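Local coordinates for protein transcriptional regulator (Saccharomonospora viridis, PDB 4KWA) that probably represses transcription as a DNA-binding regulator with a TetR-type helix-turn-helix domain, and binds choline in its C-terminal ligand-binding domain, at residues R7-T12 / Y43-K48. Residues are numbered along the deposited sequence; the frame is centred on the assembly and turned at random.
Sequences RRILET and YHFPSK
In the three-helix DNA-binding domain of this TetR-family regulator, F45 anchors the end of the predicted recognition helix, 38-44, against I9 and L10 of helix 2-20. F45 is the first residue after helix 38-44 to leave helical geometry, and its ring reaches back to helix 2-20, where two neighbouring aliphatic side chains divide its rim. I9 takes one side: its CG2 methyl, anti to the backbone N (CG1 has chi1 -67°), lies 3.7 Å from F45 CE1. L10 takes the tip, its CD2 sitting 3.6 Å from F45 CZ, while the branch carbon CG follows at 3.8 Å from the same CZ. Both approach the ring obliquely. H44 CB lies 3.5 Å above the plane of the F45 ring, displaced toward the rim. The H44 imidazole meets I9 more loosely, with ND1 4.0 Å from I9 CD1, and suits the partly exposed margin of the patch. I51 and E54 of helix 48-71 also touch F45, which therefore packs against both helices. Methyls of branched side chains against a flat ring give close, nonpolar contact without directional bonds; between these two segments the helix end is probably held by dispersion and burial of apolar surface.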
# COMPACT_ATOMS: atom_id res chain seq x y z
N ARG A 7 3.38 26.75 9.82
CA ARG A 7 2.18 25.97 9.77
C ARG A 7 1.45 26.10 8.42
O ARG A 7 0.95 25.14 7.87
CB ARG A 7 1.25 26.51 10.86
CG ARG A 7 0.02 25.68 11.10
CD ARG A 7 -1.00 26.40 11.94
NE ARG A 7 -1.58 27.56 11.22
CZ ARG A 7 -2.50 27.46 10.26
NH1 ARG A 7 -2.91 26.24 9.83
NH2 ARG A 7 -2.97 28.56 9.66
N ARG A 8 1.36 27.34 7.92
CA ARG A 8 0.68 27.60 6.65
C ARG A 8 1.39 26.92 5.48
O ARG A 8 0.75 26.29 4.67
CB ARG A 8 0.40 29.10 6.44
CG ARG A 8 -0.97 29.50 7.05
CD ARG A 8 -1.38 30.98 7.03
NE ARG A 8 -1.34 31.59 5.69
CZ ARG A 8 -0.35 32.35 5.21
NH1 ARG A 8 -0.41 32.82 3.94
NH2 ARG A 8 0.71 32.65 5.99
N ILE A 9 2.72 27.02 5.48
CA ILE A 9 3.49 26.31 4.47
C ILE A 9 3.20 24.84 4.51
O ILE A 9 2.96 24.19 3.48
CB ILE A 9 5.00 26.53 4.64
CG1 ILE A 9 5.40 27.97 4.37
CG2 ILE A 9 5.78 25.62 3.71
CD1 ILE A 9 6.82 28.34 4.79
N LEU A 10 3.24 24.26 5.71
CA LEU A 10 2.99 22.83 5.86
C LEU A 10 1.62 22.39 5.52
O LEU A 10 1.44 21.36 4.90
CB LEU A 10 3.35 22.36 7.28
CG LEU A 10 4.82 22.46 7.61
CD1 LEU A 10 4.96 22.07 9.06
CD2 LEU A 10 5.68 21.62 6.73
N GLU A 11 0.64 23.19 5.88
CA GLU A 11 -0.76 22.84 5.53
C GLU A 11 -0.98 22.85 4.04
O GLU A 11 -1.59 21.91 3.49
CB GLU A 11 -1.70 23.81 6.20
CG GLU A 11 -3.13 23.30 6.15
CD GLU A 11 -4.02 23.97 7.20
OE1 GLU A 11 -3.51 24.82 7.96
OE2 GLU A 11 -5.22 23.61 7.30
N THR A 12 -0.45 23.86 3.39
CA THR A 12 -0.52 24.00 1.93
C THR A 12 0.26 22.85 1.25
O THR A 12 -0.29 22.17 0.34
CB THR A 12 -0.06 25.42 1.48
OG1 THR A 12 -0.92 26.42 2.05
CG2 THR A 12 -0.07 25.56 0.03
N TYR A 43 13.95 29.07 3.77
CA TYR A 43 14.43 29.41 5.12
C TYR A 43 13.92 28.47 6.15
O TYR A 43 14.70 27.93 6.94
CB TYR A 43 14.09 30.85 5.46
CG TYR A 43 14.47 31.32 6.84
CD1 TYR A 43 15.82 31.42 7.24
CD2 TYR A 43 13.48 31.77 7.72
CE1 TYR A 43 16.16 31.90 8.52
CE2 TYR A 43 13.82 32.27 8.98
CZ TYR A 43 15.16 32.35 9.38
OH TYR A 43 15.46 32.88 10.64
N HIS A 44 12.65 28.10 6.06
CA HIS A 44 12.16 27.18 7.06
C HIS A 44 12.44 25.72 6.72
O HIS A 44 12.66 24.90 7.60
CB HIS A 44 10.70 27.39 7.26
CG HIS A 44 10.37 28.69 7.92
ND1 HIS A 44 9.65 29.68 7.29
CD2 HIS A 44 10.71 29.18 9.13
CE1 HIS A 44 9.54 30.72 8.10
NE2 HIS A 44 10.19 30.45 9.22
N PHE A 45 12.48 25.40 5.44
CA PHE A 45 12.63 24.02 4.99
C PHE A 45 13.59 23.98 3.80
O PHE A 45 13.17 24.08 2.64
CB PHE A 45 11.24 23.52 4.56
CG PHE A 45 10.18 23.75 5.63
CD1 PHE A 45 9.19 24.69 5.47
CD2 PHE A 45 10.15 22.92 6.76
CE1 PHE A 45 8.20 24.87 6.41
CE2 PHE A 45 9.18 23.12 7.72
CZ PHE A 45 8.21 24.10 7.53
N PRO A 46 14.91 23.89 4.11
CA PRO A 46 15.98 23.94 3.10
C PRO A 46 15.90 22.94 2.00
O PRO A 46 16.61 23.13 1.01
CB PRO A 46 17.28 23.79 3.93
CG PRO A 46 16.89 24.13 5.33
CD PRO A 46 15.45 23.69 5.45
N SER A 47 15.10 21.87 2.15
CA SER A 47 15.00 20.98 1.07
C SER A 47 13.57 20.49 1.05
O SER A 47 12.83 20.48 2.06
CB SER A 47 15.90 19.77 1.26
OG SER A 47 15.23 18.87 2.10
N LYS A 48 13.22 20.01 -0.12
CA LYS A 48 11.89 19.54 -0.32
C LYS A 48 11.59 18.40 0.67
O LYS A 48 10.47 18.32 1.23
CB LYS A 48 11.83 19.04 -1.73
CG LYS A 48 10.47 19.10 -2.26
CD LYS A 48 10.50 18.66 -3.67
CE LYS A 48 9.05 18.47 -4.03
NZ LYS A 48 9.01 18.02 -5.43